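Local coordinates for protein F2 like fibronectin-binding protein (Streptococcus pneumoniae, PDB 5A0N) that probably attaches the bacterium to host surfaces by covalent binding through an internal thioester in its N-terminal domain, at residues 17-21 / 71-77; 57-61 / 90-94; 138-142 / 168-172. The contacts are given in a common frame with arbitrary orientation. Numbering follows the deposited sequence.

Contact 1: 17-21 / 71-77; sequences GKYYS and PKGIYTL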
loop_
_atom_site.group_PDB
_atom_site.type_symbol
_atom_site.label_atom_id
_atom_site.label_comp_id
_atom_site.label_asym_id
_atom_site.label_seq_id
_atom_site.Cartn_x
_atom_site.Cartn_y
_atom_site.Cartn_z
ATOM N N GLY A 17 -0.271 12.454 17.204
ATOM C CA GLY A 17 -0.021 12.541 15.775
ATOM C C GLY A 17 0.897 11.471 15.205
ATOM O O GLY A 17 1.253 11.562 14.034
ATOM N N LYS A 18 1.256 10.464 16.016
ATOM C CA LYS A 18 2.146 9.400 15.560
ATOM C C LYS A 18 1.410 8.076 15.383
ATOM O O LYS A 18 0.481 7.751 16.115
ATOM C CB LYS A 18 3.333 9.197 16.522
ATOM C CG LYS A 18 4.164 10.446 16.796
ATOM C CD LYS A 18 4.739 11.046 15.508
ATOM C CE LYS A 18 5.633 12.235 15.750
ATOM N NZ LYS A 18 6.915 11.740 16.234
ATOM N N TYR A 19 1.858 7.335 14.376
ATOM C CA TYR A 19 1.225 6.102 13.930
ATOM C C TYR A 19 2.275 5.030 13.684
ATOM O O TYR A 19 3.422 5.349 13.316
ATOM C CB TYR A 19 0.430 6.357 12.628
ATOM C CG TYR A 19 -0.679 7.383 12.809
ATOM C CD1 TYR A 19 -0.409 8.738 12.718
ATOM C CD2 TYR A 19 -1.983 7.004 13.127
ATOM C CE1 TYR A 19 -1.369 9.693 12.949
ATOM C CE2 TYR A 19 -2.983 7.946 13.321
ATOM C CZ TYR A 19 -2.663 9.292 13.260
ATOM O OH TYR A 19 -3.682 10.174 13.528
ATOM N N TYR A 20 1.866 3.773 13.854
ATOM C CA TYR A 20 2.688 2.600 13.606
ATOM C C TYR A 20 2.024 1.795 12.492
ATOM O O TYR A 20 0.851 2.006 12.181
ATOM C CB TYR A 20 2.813 1.708 14.843
ATOM C CG TYR A 20 3.231 2.385 16.125
ATOM C CD1 TYR A 20 4.121 3.462 16.159
ATOM C CD2 TYR A 20 2.755 1.921 17.327
ATOM C CE1 TYR A 20 4.549 4.007 17.354
ATOM C CE2 TYR A 20 3.147 2.455 18.519
ATOM C CZ TYR A 20 4.056 3.505 18.551
ATOM O OH TYR A 20 4.451 4.050 19.739
ATOM N N SER A 21 2.768 0.852 11.909
ATOM C CA SER A 21 2.169 -0.078 10.962
ATOM C C SER A 21 2.479 -1.524 11.333
ATOM O O SER A 21 3.572 -1.869 11.828
ATOM C CB SER A 21 2.640 0.191 9.544
ATOM O OG SER A 21 2.113 -0.730 8.615
ATOM N N PRO A 71 7.377 -0.791 17.993
ATOM C CA PRO A 71 7.294 -0.200 16.647
ATOM C C PRO A 71 8.669 -0.077 16.010
ATOM O O PRO A 71 9.630 0.299 16.648
ATOM C CB PRO A 71 6.708 1.190 16.913
ATOM C CG PRO A 71 7.128 1.508 18.324
ATOM C CD PRO A 71 7.111 0.191 19.053
ATOM N N LYS A 72 8.718 -0.379 14.716
ATOM C CA LYS A 72 9.846 0.006 13.849
ATOM C C LYS A 72 9.178 0.760 12.725
ATOM O O LYS A 72 8.399 0.196 11.966
ATOM C CB LYS A 72 10.628 -1.217 13.338
ATOM C CG LYS A 72 11.447 -1.927 14.440
ATOM C CD LYS A 72 12.674 -1.095 14.827
ATOM C CE LYS A 72 13.588 -1.768 15.839
ATOM N NZ LYS A 72 14.541 -0.769 16.432
ATOM N N GLY A 73 9.496 2.048 12.624
ATOM C CA GLY A 73 8.860 2.935 11.643
ATOM C C GLY A 73 7.689 3.639 12.246
ATOM O O GLY A 73 6.638 3.028 12.467
ATOM N N ILE A 74 7.861 4.935 12.487
ATOM C CA ILE A 74 6.858 5.743 13.139
ATOM C C ILE A 74 6.524 6.877 12.181
ATOM O O ILE A 74 7.423 7.461 11.562
ATOM C CB ILE A 74 7.381 6.261 14.495
ATOM C CG1 ILE A 74 7.760 5.082 15.405
ATOM C CG2 ILE A 74 6.322 7.126 15.167
ATOM C CD1 ILE A 74 8.381 5.478 16.718
ATOM N N TYR A 75 5.233 7.147 12.043
ATOM C CA TYR A 75 4.709 8.014 10.992
ATOM C C TYR A 75 3.855 9.135 11.519
ATOM O O TYR A 75 3.215 9.024 12.554
ATOM C CB TYR A 75 3.865 7.180 10.013
ATOM C CG TYR A 75 4.625 6.138 9.271
ATOM C CD1 TYR A 75 4.862 4.885 9.807
ATOM C CD2 TYR A 75 5.175 6.401 8.030
ATOM C CE1 TYR A 75 5.620 3.954 9.127
ATOM C CE2 TYR A 75 5.911 5.464 7.335
ATOM C CZ TYR A 75 6.155 4.231 7.907
ATOM O OH TYR A 75 6.886 3.278 7.269
ATOM N N THR A 76 3.825 10.236 10.755
ATOM C CA THR A 76 2.809 11.268 10.878
ATOM C C THR A 76 1.880 11.202 9.668
ATOM O O THR A 76 2.211 10.620 8.646
ATOM C CB THR A 76 3.398 12.688 11.035
ATOM O OG1 THR A 76 4.253 12.950 9.934
ATOM C CG2 THR A 76 4.189 12.829 12.318
ATOM N N LEU A 77 0.706 11.781 9.825
ATOM C CA LEU A 77 -0.367 11.699 8.835
ATOM C C LEU A 77 -0.605 13.025 8.130
ATOM O O LEU A 77 -0.751 14.055 8.783
ATOM C CB LEU A 77 -1.662 11.256 9.540
ATOM C CG LEU A 77 -2.960 11.294 8.745
ATOM C CD1 LEU A 77 -2.947 10.377 7.549
ATOM C CD2 LEU A 77 -4.117 10.933 9.637
HETATM O O HOH W 1 -0.028 13.172 12.286
HETATM O O HOH W 2 5.418 0.659 12.913
#
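Tyr20, Pro71 and Ile74 make up the apolar centre: Pro71 CB lies 3.6 Å from the centroid of the Tyr20 ring, over its face, in a CH-pi contact, and Tyr20 CE1 is 3.9 Å from Ile74 CG1. Further along, Tyr19 CE1 meets Leu77 CB at 3.8 Å. Between these patches, Tyr19 and Tyr75 form a single antiparallel hydrogen-bonded pair, Tyr19 N donating to Tyr75 O (2.8 Å) and Tyr75 N to Tyr19 O (2.9 Å). The short strand segments cross at 117°, which fits a pairing that goes no further, and water bridges take over beyond it. One water donates to Gly17 O (2.7 Å) and accepts from Leu77 N (2.9 Å); another joins Ser21 N (2.8 Å) to Gly73 O (2.7 Å). At the polar edge Lys18 forms a salt bridge with Asp201. Strand 19-21 also pairs with strand 41-43, and strand 75-78 with strand 193-200, so the contact joins one edge strand of each of two antiparallel sheets.

Contact 2: 57-61 / 90-94; sequences LANGK and LKENH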
loop_
_atom_site.group_PDB
_atom_site.type_symbol
_atom_site.label_atom_id
_atom_site.label_comp_id
_atom_site.label_asym_id
_atom_site.label_seq_id
_atom_site.Cartn_x
_atom_site.Cartn_y
_atom_site.Cartn_z
ATOM N N LEU A 57 5.606 3.030 -0.449
ATOM C CA LEU A 57 5.951 3.822 -1.628
ATOM C C LEU A 57 7.412 3.777 -2.025
ATOM O O LEU A 57 7.799 4.490 -2.968
ATOM C CB LEU A 57 5.502 5.249 -1.434
ATOM C CG LEU A 57 4.027 5.453 -1.068
ATOM C CD1 LEU A 57 3.762 6.929 -0.830
ATOM C CD2 LEU A 57 3.099 4.881 -2.126
ATOM N N ALA A 58 8.227 2.975 -1.337
ATOM C CA ALA A 58 9.664 2.933 -1.598
ATOM C C ALA A 58 10.184 1.557 -1.250
ATOM O O ALA A 58 10.463 1.261 -0.080
ATOM C CB ALA A 58 10.395 4.023 -0.805
ATOM N N ASN A 59 10.302 0.718 -2.276
ATOM C CA ASN A 59 10.682 -0.662 -2.051
ATOM C C ASN A 59 12.109 -0.886 -1.587
ATOM O O ASN A 59 12.446 -2.000 -1.153
ATOM C CB ASN A 59 10.332 -1.552 -3.253
ATOM C CG ASN A 59 11.273 -1.421 -4.406
ATOM O OD1 ASN A 59 12.070 -0.508 -4.464
ATOM N ND2 ASN A 59 11.110 -2.301 -5.396
ATOM N N GLY A 60 12.935 0.152 -1.675
ATOM C CA GLY A 60 14.337 0.081 -1.308
ATOM C C GLY A 60 14.680 0.670 0.036
ATOM O O GLY A 60 15.846 0.732 0.401
ATOM N N LYS A 61 13.654 1.069 0.790
ATOM C CA LYS A 61 13.826 1.628 2.127
ATOM C C LYS A 61 13.408 0.611 3.166
ATOM O O LYS A 61 12.957 -0.490 2.850
ATOM C CB LYS A 61 13.090 2.968 2.228
ATOM C CG LYS A 61 13.722 4.032 1.318
ATOM C CD LYS A 61 13.263 5.426 1.674
ATOM C CE LYS A 61 14.371 6.443 1.653
ATOM N NZ LYS A 61 13.773 7.669 2.204
ATOM N N LEU A 90 6.237 11.949 -2.151
ATOM C CA LEU A 90 6.834 10.749 -2.740
ATOM C C LEU A 90 8.306 11.048 -3.115
ATOM O O LEU A 90 9.212 10.284 -2.780
ATOM C CB LEU A 90 6.071 10.299 -3.987
ATOM C CG LEU A 90 6.663 9.115 -4.758
ATOM C CD1 LEU A 90 6.540 7.850 -3.929
ATOM C CD2 LEU A 90 5.968 8.938 -6.090
ATOM N N LYS A 91 8.530 12.162 -3.815
ATOM C CA LYS A 91 9.873 12.510 -4.225
ATOM C C LYS A 91 10.813 12.676 -3.015
ATOM O O LYS A 91 11.972 12.256 -3.037
ATOM C CB LYS A 91 9.849 13.790 -5.112
ATOM C CG LYS A 91 11.183 14.110 -5.719
ATOM N N GLU A 92 10.308 13.279 -1.952
ATOM C CA GLU A 92 11.079 13.463 -0.727
ATOM C C GLU A 92 11.506 12.125 -0.128
ATOM O O GLU A 92 12.568 12.010 0.459
ATOM C CB GLU A 92 10.204 14.232 0.243
ATOM C CG GLU A 92 10.780 14.759 1.530
ATOM C CD GLU A 92 9.704 15.648 2.162
ATOM O OE1 GLU A 92 9.420 16.756 1.625
ATOM O OE2 GLU A 92 9.065 15.199 3.115
ATOM N N ASN A 93 10.651 11.114 -0.267
ATOM C CA ASN A 93 10.965 9.781 0.238
ATOM C C ASN A 93 11.909 9.003 -0.704
ATOM O O ASN A 93 12.389 7.929 -0.361
ATOM C CB ASN A 93 9.646 8.997 0.456
ATOM C CG ASN A 93 9.811 7.736 1.278
ATOM O OD1 ASN A 93 9.423 6.662 0.847
ATOM N ND2 ASN A 93 10.372 7.874 2.489
ATOM N N HIS A 94 12.200 9.513 -1.881
ATOM C CA HIS A 94 13.121 8.916 -2.835
ATOM C C HIS A 94 14.292 9.923 -3.167
ATOM O O HIS A 94 14.576 10.218 -4.338
ATOM C CB HIS A 94 12.375 8.642 -4.132
ATOM C CG HIS A 94 11.483 7.460 -4.097
ATOM N ND1 HIS A 94 11.831 6.260 -4.675
ATOM C CD2 HIS A 94 10.273 7.267 -3.528
ATOM C CE1 HIS A 94 10.870 5.382 -4.468
ATOM N NE2 HIS A 94 9.925 5.963 -3.764
HETATM O O HOH W 3 14.600 9.882 0.553
#
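The end of helix 83-93 and the residue that follows it meet the loop after strand 55-56. Leu90 opens the contact: its methyl CD1 approaches Leu57 CB at 3.8 Å, a small apolar touch that helix 105-118 extends, since Phe109 touches Leu57 and Ala105 touches Leu90. Glu92 takes part through its backbone, its carbonyl O accepting at 2.9 Å from a water that in turn accepts from Lys61 NZ (2.9 Å). Next, Asn93 O accepts directly from Lys61 NZ at 2.9 Å. The type I beta turn from Ala58 to Lys61 brings the chain round, so that Lys61 can extend to the helix end. The side chain of Asn93 packs its OD1 3.3 Å from Ala58 CB, but its hydrogen bonds go to the backbone of Ala210 and Phe208. His94 completes the segment: NE2 donates to Leu57 O at 2.7 Å and nearly in line (169°), which places a proton on that nitrogen, while ND1 is hydrogen-bonded to Ser97 OG. Both direct hydrogen bonds therefore pair a side-chain donor with a backbone carbonyl. In particular, the charged end of Lys61 lies where carbonyl groups gather at the C-terminal end of a helix, a position whose partial negative charge suits a cation.

Contact 3: 138-142 / 168-172; sequences YFHQV and FSPQQ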
loop_
_atom_site.group_PDB
_atom_site.type_symbol
_atom_site.label_atom_id
_atom_site.label_comp_id
_atom_site.label_asym_id
_atom_site.label_seq_id
_atom_site.Cartn_x
_atom_site.Cartn_y
_atom_site.Cartn_z
ATOM N N TYR A 138 -4.151 -11.391 -0.605
ATOM C CA TYR A 138 -3.443 -11.757 -1.839
ATOM C C TYR A 138 -3.608 -10.669 -2.931
ATOM O O TYR A 138 -2.694 -10.431 -3.707
ATOM C CB TYR A 138 -3.868 -13.143 -2.359
ATOM C CG TYR A 138 -3.244 -14.300 -1.586
ATOM C CD1 TYR A 138 -3.655 -14.625 -0.306
ATOM C CD2 TYR A 138 -2.228 -15.052 -2.130
ATOM C CE1 TYR A 138 -3.084 -15.665 0.374
ATOM C CE2 TYR A 138 -1.664 -16.101 -1.428
ATOM C CZ TYR A 138 -2.099 -16.394 -0.188
ATOM O OH TYR A 138 -1.530 -17.441 0.497
ATOM N N PHE A 139 -4.755 -9.996 -2.958
ATOM C CA PHE A 139 -4.935 -8.878 -3.902
ATOM C C PHE A 139 -4.138 -7.658 -3.444
ATOM O O PHE A 139 -3.609 -6.921 -4.264
ATOM C CB PHE A 139 -6.412 -8.533 -4.078
ATOM C CG PHE A 139 -6.714 -7.573 -5.213
ATOM C CD1 PHE A 139 -6.189 -7.760 -6.489
ATOM C CD2 PHE A 139 -7.587 -6.505 -5.020
ATOM C CE1 PHE A 139 -6.525 -6.908 -7.527
ATOM C CE2 PHE A 139 -7.913 -5.664 -6.072
ATOM C CZ PHE A 139 -7.385 -5.876 -7.308
ATOM N N HIS A 140 -4.076 -7.420 -2.121
ATOM C CA HIS A 140 -3.221 -6.334 -1.624
ATOM C C HIS A 140 -1.803 -6.522 -2.166
ATOM O O HIS A 140 -1.178 -5.577 -2.649
ATOM C CB HIS A 140 -3.208 -6.308 -0.089
ATOM C CG HIS A 140 -2.420 -5.167 0.459
ATOM N ND1 HIS A 140 -1.050 -5.177 0.550
ATOM C CD2 HIS A 140 -2.829 -3.963 0.935
ATOM C CE1 HIS A 140 -0.648 -4.026 1.053
ATOM N NE2 HIS A 140 -1.701 -3.269 1.289
ATOM N N GLN A 141 -1.292 -7.750 -2.083
ATOM C CA GLN A 141 0.092 -7.992 -2.443
ATOM C C GLN A 141 0.337 -7.702 -3.934
ATOM O O GLN A 141 1.356 -7.106 -4.269
ATOM C CB GLN A 141 0.482 -9.420 -2.091
ATOM C CG GLN A 141 1.944 -9.717 -2.329
ATOM C CD GLN A 141 2.350 -11.098 -1.905
ATOM O OE1 GLN A 141 1.602 -12.052 -2.097
ATOM N NE2 GLN A 141 3.507 -11.198 -1.239
ATOM N N VAL A 142 -0.549 -8.137 -4.841
ATOM C CA VAL A 142 -0.299 -7.825 -6.268
ATOM C C VAL A 142 -0.458 -6.350 -6.574
ATOM O O VAL A 142 0.313 -5.798 -7.364
ATOM C CB VAL A 142 -1.099 -8.681 -7.271
ATOM C CG1 VAL A 142 -0.566 -10.096 -7.254
ATOM C CG2 VAL A 142 -2.606 -8.621 -7.021
ATOM N N PHE A 168 3.857 -16.042 -6.534
ATOM C CA PHE A 168 2.458 -15.679 -6.675
ATOM C C PHE A 168 1.602 -16.937 -6.871
ATOM O O PHE A 168 2.006 -17.884 -7.552
ATOM C CB PHE A 168 2.225 -14.763 -7.888
ATOM C CG PHE A 168 2.655 -13.324 -7.718
ATOM C CD1 PHE A 168 2.864 -12.737 -6.475
ATOM C CD2 PHE A 168 2.786 -12.531 -8.813
ATOM C CE1 PHE A 168 3.251 -11.410 -6.379
ATOM C CE2 PHE A 168 3.147 -11.214 -8.714
ATOM C CZ PHE A 168 3.368 -10.636 -7.507
ATOM N N SER A 169 0.410 -16.918 -6.304
ATOM C CA SER A 169 -0.574 -17.972 -6.552
ATOM C C SER A 169 -1.100 -17.838 -7.986
ATOM O O SER A 169 -0.976 -16.773 -8.618
ATOM C CB SER A 169 -1.733 -17.876 -5.563
ATOM O OG SER A 169 -2.488 -16.702 -5.820
ATOM N N PRO A 170 -1.726 -18.892 -8.511
ATOM C CA PRO A 170 -2.332 -18.762 -9.833
ATOM C C PRO A 170 -3.356 -17.613 -9.898
ATOM O O PRO A 170 -3.453 -16.918 -10.911
ATOM C CB PRO A 170 -3.028 -20.127 -10.025
ATOM C CG PRO A 170 -2.250 -21.069 -9.169
ATOM C CD PRO A 170 -1.830 -20.271 -7.975
ATOM N N GLN A 171 -4.131 -17.430 -8.835
ATOM C CA GLN A 171 -5.138 -16.357 -8.792
ATOM C C GLN A 171 -4.455 -14.995 -8.801
ATOM O O GLN A 171 -4.930 -14.058 -9.469
ATOM C CB GLN A 171 -5.999 -16.471 -7.536
ATOM C CG GLN A 171 -6.815 -17.733 -7.480
ATOM C CD GLN A 171 -6.070 -18.961 -6.963
ATOM O OE1 GLN A 171 -4.950 -18.900 -6.473
ATOM N NE2 GLN A 171 -6.738 -20.095 -7.061
ATOM N N GLN A 172 -3.341 -14.856 -8.082
ATOM C CA GLN A 172 -2.571 -13.594 -8.147
ATOM C C GLN A 172 -2.062 -13.288 -9.545
ATOM O O GLN A 172 -2.082 -12.126 -9.961
ATOM C CB GLN A 172 -1.407 -13.627 -7.168
ATOM C CG GLN A 172 -1.840 -13.441 -5.719
ATOM C CD GLN A 172 -0.674 -13.466 -4.772
ATOM O OE1 GLN A 172 0.095 -14.426 -4.779
ATOM N NE2 GLN A 172 -0.546 -12.447 -3.956
#
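The side-chain amide of Gln172 bonds at both ends: NE2 reaches across to helix 132-152 and OE1 turns back to its own segment. NE2 donates twice across the contact, to Tyr138 O at 3.0 Å and to Gln141 OE1 at 2.9 Å, with angles of 166° and 170°, while Gln172 OE1 accepts from Ser169 N at 2.9 Å. Two good donor angles from a single nitrogen mean that each of its hydrogens has its own acceptor. Tyr138 O also accepts a weak helical bond from Val142 N (3.3 Å), so it receives both donors. The amide is flanked by Tyr138, whose CD2 lies 3.5 Å from Gln172 CD near the plane of the tyrosine ring. Further in, Val142 supplies the apolar part: CG1 packs 3.6 Å from Gln172 CB and also sits over the face of the Phe168 ring, 4.1 Å from its centroid, in a CH-pi contact. Ile179 and Leu176 of helix 170-182 continue this packing, the former against Val142 and the latter against Phe168. Ser169 is the N-cap of helix 170-182, and its OG accepts from Gln172 N at 3.0 Å. Together with the return bond from Ser169 N to Gln172 OE1, this makes a capping box, the reciprocal motif that starts a helix, here placed against helix 132-152 in the helical insertion domain.

Three kinds of joint appear in one small domain: strand to strand in contact 1, loop to helix in contact 2, helix to helix in contact 3. Contacts 1 and 2 are neighbours, with centres about 16 Å apart and nearest atoms about 7 Å apart. Their segments alternate along the chain, and helix 83-93 is the next element after strand 75-78, so the chain leads from one contact towards the other, though the two do not touch. Contact 3 comes later in the sequence, its centre about 27 Å from that of contact 1, on opposite sides of the chain's centre, and about 23 Å from that of contact 2. A bound MES molecule, probably from crystallisation, lies about 5 Å from the Gln141 side chain of contact 3.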